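Putative ManD family dehydratase (Pantoea ananatis, PDB 3T6C) has low in vitro activity in the magnesium-dependent dehydration of D-gluconate to 2-dehydro-3-deoxy-D-gluconate, as a member of the mandelate racemase branch of the enolase superfamily. Local coordinates at residues Val46-Thr51 with Tyr57-Ala62; Val157-Ser162 with Cys176-Tyr181; Arg228-Leu233 with Val241-Asp246. All blocks are in the same frame, centred on the assembly; numbering follows the deposited sequence.

Interaction 1 comes first along the chain and lies in the N-terminal domain, where strands 44-51 and 57-61 form a hairpin of a three-stranded antiparallel sheet. Interactions 2 and 3 follow in series within the C-terminal barrel domain, on the opposite side of the chain's centre. Interaction 1 is centred about 38 Å from interaction 2 and about 40 Å from interaction 3 and touches neither. The later two have centres about 9 Å apart: helix 156-168 packs on the end of strand 173-176 and the loop after it, helix 219-237 on the parallel neighbour strand 242-246. Each pairs an outer helix with a segment ending in an active-site residue, and they meet at Gln177 OE1 and Asp246 N (2.8 Å).

Interaction 1. Residues Val46-Thr51 with Tyr57-Ala62; sequences VVKIET and YGLGCA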
loop_
_atom_site.group_PDB
_atom_site.type_symbol
_atom_site.label_atom_id
_atom_site.label_comp_id
_atom_site.label_asym_id
_atom_site.label_seq_id
_atom_site.Cartn_x
_atom_site.Cartn_y
_atom_site.Cartn_z
ATOM N N VAL A 46 5.568 -0.861 45.986
ATOM C CA VAL A 46 4.238 -1.411 46.215
ATOM C C VAL A 46 3.355 -0.246 46.669
ATOM O O VAL A 46 3.826 0.652 47.366
ATOM C CB VAL A 46 4.314 -2.504 47.321
ATOM C CG1 VAL A 46 2.954 -2.783 47.951
ATOM C CG2 VAL A 46 4.965 -3.774 46.761
ATOM N N VAL A 47 2.106 -0.231 46.218
ATOM C CA VAL A 47 1.125 0.734 46.681
ATOM C C VAL A 47 0.074 0.047 47.552
ATOM O O VAL A 47 -0.374 -1.066 47.249
ATOM C CB VAL A 47 0.432 1.351 45.460
ATOM C CG1 VAL A 47 -0.838 2.100 45.850
ATOM C CG2 VAL A 47 1.432 2.324 44.756
ATOM N N LYS A 48 -0.291 0.701 48.659
ATOM C CA LYS A 48 -1.440 0.242 49.479
ATOM C C LYS A 48 -2.510 1.335 49.513
ATOM O O LYS A 48 -2.220 2.466 49.921
ATOM C CB LYS A 48 -0.991 -0.104 50.926
ATOM C CG LYS A 48 -2.149 -0.634 51.783
ATOM C CD LYS A 48 -1.475 -1.307 53.006
ATOM C CE LYS A 48 -2.426 -1.991 53.915
ATOM N NZ LYS A 48 -1.626 -2.602 55.068
ATOM N N ILE A 49 -3.735 1.022 49.075
ATOM C CA ILE A 49 -4.846 1.953 49.126
ATOM C C ILE A 49 -5.829 1.520 50.228
ATOM O O ILE A 49 -6.365 0.425 50.171
ATOM C CB ILE A 49 -5.605 2.004 47.794
ATOM C CG1 ILE A 49 -4.688 2.525 46.682
ATOM C CG2 ILE A 49 -6.872 2.889 47.965
ATOM C CD1 ILE A 49 -5.396 2.659 45.335
ATOM N N GLU A 50 -6.011 2.366 51.242
ATOM C CA GLU A 50 -6.960 2.088 52.327
ATOM C C GLU A 50 -8.308 2.696 52.025
ATOM O O GLU A 50 -8.413 3.727 51.362
ATOM C CB GLU A 50 -6.447 2.608 53.668
ATOM C CG GLU A 50 -5.180 1.919 54.031
ATOM C CD GLU A 50 -4.825 2.041 55.482
ATOM O OE1 GLU A 50 -5.233 3.031 56.139
ATOM O OE2 GLU A 50 -4.148 1.124 55.964
ATOM N N THR A 51 -9.355 2.003 52.474
ATOM C CA THR A 51 -10.725 2.534 52.388
ATOM C C THR A 51 -11.310 2.808 53.776
ATOM O O THR A 51 -10.675 2.580 54.823
ATOM C CB THR A 51 -11.656 1.590 51.675
ATOM O OG1 THR A 51 -11.955 0.460 52.521
ATOM C CG2 THR A 51 -11.002 1.055 50.383
ATOM N N TYR A 57 -8.535 -3.141 52.054
ATOM C CA TYR A 57 -7.532 -2.285 51.403
ATOM C C TYR A 57 -7.085 -3.010 50.150
ATOM O O TYR A 57 -7.367 -4.196 49.955
ATOM C CB TYR A 57 -6.334 -2.015 52.296
ATOM C CG TYR A 57 -5.679 -3.263 52.896
ATOM C CD1 TYR A 57 -4.771 -4.021 52.166
ATOM C CD2 TYR A 57 -6.054 -3.704 54.149
ATOM C CE1 TYR A 57 -4.194 -5.170 52.699
ATOM C CE2 TYR A 57 -5.472 -4.847 54.708
ATOM C CZ TYR A 57 -4.552 -5.577 53.952
ATOM O OH TYR A 57 -3.984 -6.711 54.486
ATOM N N GLY A 58 -6.540 -2.255 49.205
ATOM C CA GLY A 58 -5.968 -2.863 48.006
ATOM C C GLY A 58 -4.446 -2.763 47.932
ATOM O O GLY A 58 -3.888 -1.745 48.332
ATOM N N LEU A 59 -3.825 -3.692 47.225
ATOM C CA LEU A 59 -2.399 -3.637 46.970
ATOM C C LEU A 59 -2.125 -3.661 45.474
ATOM O O LEU A 59 -2.799 -4.355 44.692
ATOM C CB LEU A 59 -1.697 -4.851 47.600
ATOM C CG LEU A 59 -1.843 -4.958 49.133
ATOM C CD1 LEU A 59 -1.210 -6.311 49.577
ATOM C CD2 LEU A 59 -1.190 -3.779 49.843
ATOM N N GLY A 60 -1.089 -2.946 45.069
ATOM C CA GLY A 60 -0.689 -2.899 43.667
ATOM C C GLY A 60 0.813 -2.806 43.496
ATOM O O GLY A 60 1.546 -2.439 44.431
ATOM N N CYS A 61 1.264 -3.129 42.287
ATOM C CA CYS A 61 2.687 -3.149 41.923
ATOM C C CYS A 61 3.032 -1.993 40.969
ATOM O O CYS A 61 2.350 -1.731 39.968
ATOM C CB CYS A 61 3.096 -4.453 41.222
ATOM S SG CYS A 61 4.907 -4.566 41.083
ATOM N N ALA A 62 3.952 -1.184 41.449
ATOM C CA ALA A 62 4.516 -0.020 40.770
ATOM C C ALA A 62 5.977 -0.226 40.355
ATOM O O ALA A 62 6.733 0.748 40.315
ATOM C CB ALA A 62 4.256 1.261 41.573
#
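The side chain of Lys48 reaches across to the neighbouring strand and lies over one face of the Tyr57 ring. CG stands anti to the backbone N (chi1 -178°) and every later torsion is also near 180°, which carries the methylene chain straight out to the ring. Lys48 CE sits 3.7 Å from the centroid of the Tyr57 ring, a CH-pi contact, while Lys48 NZ is 4.3 Å from that centroid and almost on the ring normal, a cation-pi pair. Lysine suits the place because its apolar methylene shaft packs and its charged end goes on to a salt bridge with Glu412; the Tyr57 hydroxyl in turn bonds to Asp409, and Lys127 makes a second cation-pi contact with the Tyr57 ring. Nearer the backbone, Leu59 lies side by side with Lys48 and points the same way, Leu59 CD2 being 3.8 Å from Lys48 CG. The two strands form a beta hairpin in the antiparallel sheet of the N-terminal domain, here running at 164° to each other. Val47 pairs with Gly60, and Ile49 with Gly58, as hydrogen-bonded pairs: Val47 N to Gly60 O is 2.9 Å, with Gly60 N returning to Val47 O at 3.0 Å. On the face that carries Val47 and Ile49, both partners are glycines, which add no side chain beside the branched residues. That face is covered by helices: Ile49 meets Ala120 and Ile124 of helix 108-129, and Val47 rests on Ile75 of helix 68-83. Val47 CG2 also touches Ala62 CB at 4.4 Å.

Interaction 2. Residues Val157-Ser162 with Cys176-Tyr181; sequences VEVEDS and CQMGMY. With GCO (D-gluconic acid), chain D.
Val159 is the one residue of helix segment 157-162 that touches 176-181, and it does so with both of its methyls. From CB, which points toward the other segment, the branches part. Val159 CG1, anti to the backbone N (chi1 179°), meets Cys176 CB at 3.9 Å. Val159 CG2 turns to the next residues: it lies 3.3 Å from Gln177 O and 4.1 Å from Met178 CB, the side chains of Val159 and Met178 crossing at about a right angle. A beta-branched valine suits this place, since its short forked end spans three successive residues of the chain, and the small Cys176 also touches Phe230 and Leu233 of helix 219-237. Beyond Val159's reach the segment turns inward to the active site. The amide of Gln177 spans the turn, Gln177 NE2 giving a bond of 3.1 Å to Met180 O while OE1 accepts from Asp246 N. Met180 CG covers the centre of one face of the Tyr181 ring, and His248 stacks on this tyrosine. Tyr181 OH makes a very short 2.5 Å hydrogen bond to D-gluconate O3 and also bonds to Arg175. The arrangement is that of a barrel's outer helix packed behind the loop that carries Tyr181, the probable proton donor/acceptor of this enolase-superfamily site.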
loop_
_atom_site.group_PDB
_atom_site.type_symbol
_atom_site.label_atom_id
_atom_site.label_comp_id
_atom_site.label_asym_id
_atom_site.label_seq_id
_atom_site.Cartn_x
_atom_site.Cartn_y
_atom_site.Cartn_z
ATOM N N VAL A 157 27.905 -26.627 26.973
ATOM C CA VAL A 157 27.712 -27.768 27.893
ATOM C C VAL A 157 27.096 -27.315 29.221
ATOM O O VAL A 157 26.205 -27.958 29.751
ATOM C CB VAL A 157 29.034 -28.531 28.110
ATOM C CG1 VAL A 157 28.852 -29.581 29.222
ATOM C CG2 VAL A 157 29.425 -29.230 26.811
ATOM N N GLU A 158 27.529 -26.174 29.748
ATOM C CA GLU A 158 26.928 -25.687 30.986
ATOM C C GLU A 158 25.468 -25.355 30.739
ATOM O O GLU A 158 24.632 -25.594 31.600
ATOM C CB GLU A 158 27.654 -24.440 31.498
ATOM C CG GLU A 158 29.046 -24.783 32.011
ATOM C CD GLU A 158 29.667 -23.631 32.791
ATOM O OE1 GLU A 158 29.040 -22.549 32.928
ATOM O OE2 GLU A 158 30.800 -23.826 33.283
ATOM N N VAL A 159 25.169 -24.741 29.589
ATOM C CA VAL A 159 23.758 -24.406 29.293
ATOM C C VAL A 159 22.938 -25.704 29.192
ATOM O O VAL A 159 21.821 -25.830 29.755
ATOM C CB VAL A 159 23.623 -23.560 28.000
ATOM C CG1 VAL A 159 22.132 -23.252 27.697
ATOM C CG2 VAL A 159 24.358 -22.258 28.176
ATOM N N GLU A 160 23.516 -26.692 28.515
ATOM C CA GLU A 160 22.859 -27.993 28.388
ATOM C C GLU A 160 22.585 -28.598 29.751
ATOM O O GLU A 160 21.480 -29.093 30.014
ATOM C CB GLU A 160 23.735 -28.943 27.559
ATOM C CG GLU A 160 23.223 -30.397 27.509
ATOM C CD GLU A 160 24.304 -31.394 27.118
ATOM O OE1 GLU A 160 25.375 -30.997 26.596
ATOM O OE2 GLU A 160 24.059 -32.630 27.277
ATOM N N ASP A 161 23.572 -28.575 30.646
ATOM C CA ASP A 161 23.372 -29.201 31.952
ATOM C C ASP A 161 22.283 -28.476 32.733
ATOM O O ASP A 161 21.487 -29.078 33.441
ATOM C CB ASP A 161 24.657 -29.152 32.793
ATOM C CG ASP A 161 25.736 -30.124 32.310
ATOM O OD1 ASP A 161 25.414 -31.162 31.710
ATOM O OD2 ASP A 161 26.915 -29.811 32.557
ATOM N N SER A 162 22.277 -27.161 32.653
ATOM C CA SER A 162 21.265 -26.378 33.349
ATOM C C SER A 162 19.851 -26.675 32.808
ATOM O O SER A 162 18.878 -26.844 33.560
ATOM C CB SER A 162 21.570 -24.892 33.171
ATOM O OG SER A 162 20.527 -24.133 33.822
ATOM N N CYS A 176 17.167 -20.205 27.060
ATOM C CA CYS A 176 18.616 -20.568 27.069
ATOM C C CYS A 176 19.445 -19.405 26.568
ATOM O O CYS A 176 19.255 -18.960 25.432
ATOM C CB CYS A 176 18.887 -21.793 26.173
ATOM S SG CYS A 176 17.964 -23.254 26.790
ATOM N N GLN A 177 20.333 -18.893 27.440
ATOM C CA GLN A 177 21.290 -17.853 27.112
ATOM C C GLN A 177 22.671 -18.430 27.386
ATOM O O GLN A 177 22.812 -19.381 28.195
ATOM C CB GLN A 177 21.065 -16.632 28.023
ATOM C CG GLN A 177 19.640 -16.085 28.098
ATOM C CD GLN A 177 19.121 -15.454 26.810
ATOM O OE1 GLN A 177 18.058 -15.847 26.321
ATOM N NE2 GLN A 177 19.827 -14.438 26.303
ATOM N N MET A 178 23.693 -17.846 26.784
ATOM C CA MET A 178 25.039 -18.269 27.149
ATOM C C MET A 178 25.742 -16.978 27.448
ATOM O O MET A 178 26.097 -16.239 26.537
ATOM C CB MET A 178 25.641 -19.023 25.952
ATOM C CG MET A 178 26.982 -19.653 26.236
ATOM S SD MET A 178 27.476 -20.691 24.797
ATOM C CE MET A 178 27.651 -19.449 23.517
ATOM N N GLY A 179 26.001 -16.721 28.735
ATOM C CA GLY A 179 26.423 -15.366 29.148
ATOM C C GLY A 179 25.305 -14.314 29.162
ATOM O O GLY A 179 25.521 -13.121 28.835
ATOM N N MET A 180 24.103 -14.731 29.547
ATOM C CA MET A 180 22.943 -13.810 29.615
ATOM C C MET A 180 22.762 -12.948 28.351
ATOM O O MET A 180 22.608 -13.513 27.271
ATOM C CB MET A 180 22.899 -12.983 30.901
ATOM C CG MET A 180 21.431 -12.667 31.313
ATOM S SD MET A 180 21.417 -11.672 32.806
ATOM C CE MET A 180 21.650 -12.924 34.057
ATOM N N TYR A 181 22.779 -11.603 28.457
ATOM C CA TYR A 181 22.477 -10.743 27.269
ATOM C C TYR A 181 23.758 -10.260 26.563
ATOM O O TYR A 181 24.690 -9.757 27.219
ATOM C CB TYR A 181 21.596 -9.563 27.703
ATOM C CG TYR A 181 20.388 -10.015 28.509
ATOM C CD1 TYR A 181 19.564 -11.040 28.032
ATOM C CD2 TYR A 181 20.055 -9.416 29.725
ATOM C CE1 TYR A 181 18.506 -11.471 28.719
ATOM C CE2 TYR A 181 18.932 -9.863 30.455
ATOM C CZ TYR A 181 18.165 -10.892 29.931
ATOM O OH TYR A 181 17.038 -11.348 30.626
HETATM C C1 GCO D . 13.517 -10.626 30.770
HETATM C C2 GCO D . 14.113 -9.269 30.745
HETATM C C3 GCO D . 14.833 -8.866 32.018
HETATM C C4 GCO D . 15.158 -7.387 32.004
HETATM C C5 GCO D . 15.018 -6.818 33.395
HETATM C C6 GCO D . 15.303 -5.328 33.472
HETATM O O1A GCO D . 13.187 -11.197 31.852
HETATM O O1B GCO D . 13.197 -11.158 29.657
HETATM O O2 GCO D . 14.780 -9.085 29.524
HETATM O O3 GCO D . 15.965 -9.652 32.085
HETATM O O4 GCO D . 16.487 -7.240 31.538
HETATM O O5 GCO D . 13.733 -7.056 33.835
HETATM O O6 GCO D . 15.142 -4.767 34.760
#

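Interaction 3. Residues Arg228-Leu233 with Val241-Asp246; sequences RLFDHL and VELLHD. With MG (magnesium ion), chain C; GCO (D-gluconic acid), chain D.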
loop_
_atom_site.group_PDB
_atom_site.type_symbol
_atom_site.label_atom_id
_atom_site.label_comp_id
_atom_site.label_asym_id
_atom_site.label_seq_id
_atom_site.Cartn_x
_atom_site.Cartn_y
_atom_site.Cartn_z
ATOM N N ARG A 228 24.698 -21.923 16.850
ATOM C CA ARG A 228 25.501 -23.050 17.314
ATOM C C ARG A 228 25.004 -23.573 18.665
ATOM O O ARG A 228 24.917 -24.816 18.874
ATOM C CB ARG A 228 26.991 -22.644 17.416
ATOM C CG ARG A 228 27.596 -22.153 16.088
ATOM C CD ARG A 228 29.134 -21.841 16.117
ATOM N NE ARG A 228 29.621 -21.483 17.450
ATOM C CZ ARG A 228 30.194 -20.322 17.781
ATOM N NH1 ARG A 228 30.393 -19.368 16.867
ATOM N NH2 ARG A 228 30.574 -20.116 19.043
ATOM N N LEU A 229 24.681 -22.654 19.578
ATOM C CA LEU A 229 24.132 -23.062 20.881
ATOM C C LEU A 229 22.880 -23.906 20.698
ATOM O O LEU A 229 22.734 -24.972 21.305
ATOM C CB LEU A 229 23.836 -21.824 21.764
ATOM C CG LEU A 229 23.109 -22.131 23.079
ATOM C CD1 LEU A 229 23.951 -22.970 24.096
ATOM C CD2 LEU A 229 22.691 -20.801 23.658
ATOM N N PHE A 230 21.944 -23.440 19.874
ATOM C CA PHE A 230 20.699 -24.164 19.691
ATOM C C PHE A 230 20.825 -25.456 18.927
ATOM O O PHE A 230 20.105 -26.416 19.230
ATOM C CB PHE A 230 19.539 -23.255 19.236
ATOM C CG PHE A 230 19.076 -22.363 20.347
ATOM C CD1 PHE A 230 18.145 -22.829 21.245
ATOM C CD2 PHE A 230 19.654 -21.114 20.555
ATOM C CE1 PHE A 230 17.789 -22.083 22.344
ATOM C CE2 PHE A 230 19.282 -20.335 21.647
ATOM C CZ PHE A 230 18.331 -20.825 22.540
ATOM N N ASP A 231 21.792 -25.516 18.011
ATOM C CA ASP A 231 22.092 -26.821 17.377
ATOM C C ASP A 231 22.533 -27.837 18.435
ATOM O O ASP A 231 22.063 -29.001 18.441
ATOM C CB ASP A 231 23.187 -26.602 16.344
ATOM C CG ASP A 231 23.443 -27.825 15.479
ATOM O OD1 ASP A 231 22.567 -28.219 14.699
ATOM O OD2 ASP A 231 24.529 -28.389 15.583
ATOM N N HIS A 232 23.398 -27.410 19.356
ATOM C CA HIS A 232 23.917 -28.318 20.377
ATOM C C HIS A 232 22.779 -28.723 21.282
ATOM O O HIS A 232 22.643 -29.910 21.618
ATOM C CB HIS A 232 24.995 -27.609 21.205
ATOM C CG HIS A 232 25.429 -28.406 22.393
ATOM N ND1 HIS A 232 26.325 -29.444 22.280
ATOM C CD2 HIS A 232 25.089 -28.334 23.708
ATOM C CE1 HIS A 232 26.543 -29.972 23.476
ATOM N NE2 HIS A 232 25.796 -29.329 24.354
ATOM N N LEU A 233 21.949 -27.768 21.691
ATOM C CA LEU A 233 20.857 -28.087 22.617
ATOM C C LEU A 233 19.854 -29.036 21.993
ATOM O O LEU A 233 19.398 -29.936 22.646
ATOM C CB LEU A 233 20.158 -26.811 23.105
ATOM C CG LEU A 233 21.034 -25.901 23.982
ATOM C CD1 LEU A 233 20.260 -24.604 24.215
ATOM C CD2 LEU A 233 21.427 -26.563 25.331
ATOM N N VAL A 241 11.051 -30.585 24.160
ATOM C CA VAL A 241 11.075 -29.450 25.069
ATOM C C VAL A 241 10.973 -28.150 24.277
ATOM O O VAL A 241 11.511 -28.042 23.179
ATOM C CB VAL A 241 12.394 -29.472 25.925
ATOM C CG1 VAL A 241 13.610 -29.317 25.050
ATOM C CG2 VAL A 241 12.357 -28.432 27.033
ATOM N N GLU A 242 10.308 -27.137 24.840
ATOM C CA GLU A 242 10.274 -25.828 24.161
ATOM C C GLU A 242 11.412 -24.943 24.633
ATOM O O GLU A 242 11.639 -24.843 25.847
ATOM C CB GLU A 242 8.938 -25.124 24.486
ATOM C CG GLU A 242 7.721 -25.953 23.998
ATOM C CD GLU A 242 7.665 -26.079 22.489
ATOM O OE1 GLU A 242 8.046 -25.099 21.804
ATOM O OE2 GLU A 242 7.251 -27.141 21.950
ATOM N N LEU A 243 12.118 -24.319 23.690
ATOM C CA LEU A 243 13.319 -23.556 24.022
ATOM C C LEU A 243 13.119 -22.118 23.530
ATOM O O LEU A 243 12.534 -21.873 22.473
ATOM C CB LEU A 243 14.535 -24.158 23.308
ATOM C CG LEU A 243 14.934 -25.611 23.746
ATOM C CD1 LEU A 243 16.196 -26.037 22.953
ATOM C CD2 LEU A 243 15.146 -25.776 25.231
ATOM N N LEU A 244 13.574 -21.161 24.317
ATOM C CA LEU A 244 13.355 -19.719 24.065
ATOM C C LEU A 244 14.703 -19.015 24.100
ATOM O O LEU A 244 15.649 -19.508 24.712
ATOM C CB LEU A 244 12.471 -19.110 25.179
ATOM C CG LEU A 244 11.013 -19.561 25.265
ATOM C CD1 LEU A 244 10.820 -21.036 25.740
ATOM C CD2 LEU A 244 10.268 -18.621 26.145
ATOM N N HIS A 245 14.816 -17.871 23.409
ATOM C CA HIS A 245 16.051 -17.086 23.486
ATOM C C HIS A 245 15.690 -15.604 23.478
ATOM O O HIS A 245 14.770 -15.200 22.755
ATOM C CB HIS A 245 17.037 -17.399 22.323
ATOM C CG HIS A 245 18.328 -16.640 22.446
ATOM N ND1 HIS A 245 19.257 -16.902 23.443
ATOM C CD2 HIS A 245 18.786 -15.561 21.766
ATOM C CE1 HIS A 245 20.258 -16.029 23.329
ATOM N NE2 HIS A 245 19.992 -15.206 22.332
ATOM N N ASP A 246 16.417 -14.813 24.270
ATOM C CA ASP A 246 16.174 -13.365 24.347
ATOM C C ASP A 246 17.364 -12.611 23.748
ATOM O O ASP A 246 18.490 -12.616 24.334
ATOM C CB ASP A 246 15.999 -13.001 25.843
ATOM C CG ASP A 246 15.504 -11.567 26.076
ATOM O OD1 ASP A 246 15.500 -10.724 25.148
ATOM O OD2 ASP A 246 15.090 -11.282 27.236
HETATM MG MG MG C . 13.644 -10.008 27.918
HETATM C C1 GCO D . 13.517 -10.626 30.770
HETATM C C2 GCO D . 14.113 -9.269 30.745
HETATM C C3 GCO D . 14.833 -8.866 32.018
HETATM C C4 GCO D . 15.158 -7.387 32.004
HETATM C C5 GCO D . 15.018 -6.818 33.395
HETATM C C6 GCO D . 15.303 -5.328 33.472
HETATM O O1A GCO D . 13.187 -11.197 31.852
HETATM O O1B GCO D . 13.197 -11.158 29.657
HETATM O O2 GCO D . 14.780 -9.085 29.524
HETATM O O3 GCO D . 15.965 -9.652 32.085
HETATM O O4 GCO D . 16.487 -7.240 31.538
HETATM O O5 GCO D . 13.733 -7.056 33.835
HETATM O O6 GCO D . 15.142 -4.767 34.760
HETATM O O HOH W 1 14.395 -8.712 26.452
#
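In the beta/alpha barrel of the enolase superfamily, an outer helix backs the strand that presents a metal ligand; here Phe230 and Leu233 of helix 219-237 pack on Leu243 and His245 of strand 242-246. The helix and strand segments run nearly antiparallel, at 165°, with their axes 11.0 Å apart, a gap that large side chains must fill. Phe230 does most of this. Its rim meets the strand: Phe230 CE1 lies 4.0 Å from Leu243 CB at the ring edge, Leu244 O also meets that edge near the ring plane, and Phe230 CZ is 3.7 Å from His245 CB. The rings of Phe230 and His245 cross obliquely, their planes at 74°. One turn on, Leu233 CB rests 4.0 Å from Leu243 CD1, and the same Leu243 CD1 lies 4.1 Å from Phe230 CD1, so this one methyl meets both helix residues. Histidine combines packing with polar ties: CG stands anti to the backbone N (chi1 -177°), which lays the ring beside Phe230, while ND1 bonds to Cys176 O and NE2 to Tyr222. The next residue, Asp246, serves the pocket. Asp246 OD2 binds magnesium at 2.0 Å and OD1 accepts a hydrogen bond of 2.6 Å from the water that is itself a magnesium ligand. D-gluconate chelates the same ion through carboxylate O1B and hydroxyl O2, and Glu272 and Glu298 complete the six ligands. An aspartate that grips the metal directly and through its water should be firmly oriented, and magnesium bound to O1B would be expected to draw charge from the substrate carboxylate, consistent with the metal-stabilised enolate intermediate of this superfamily.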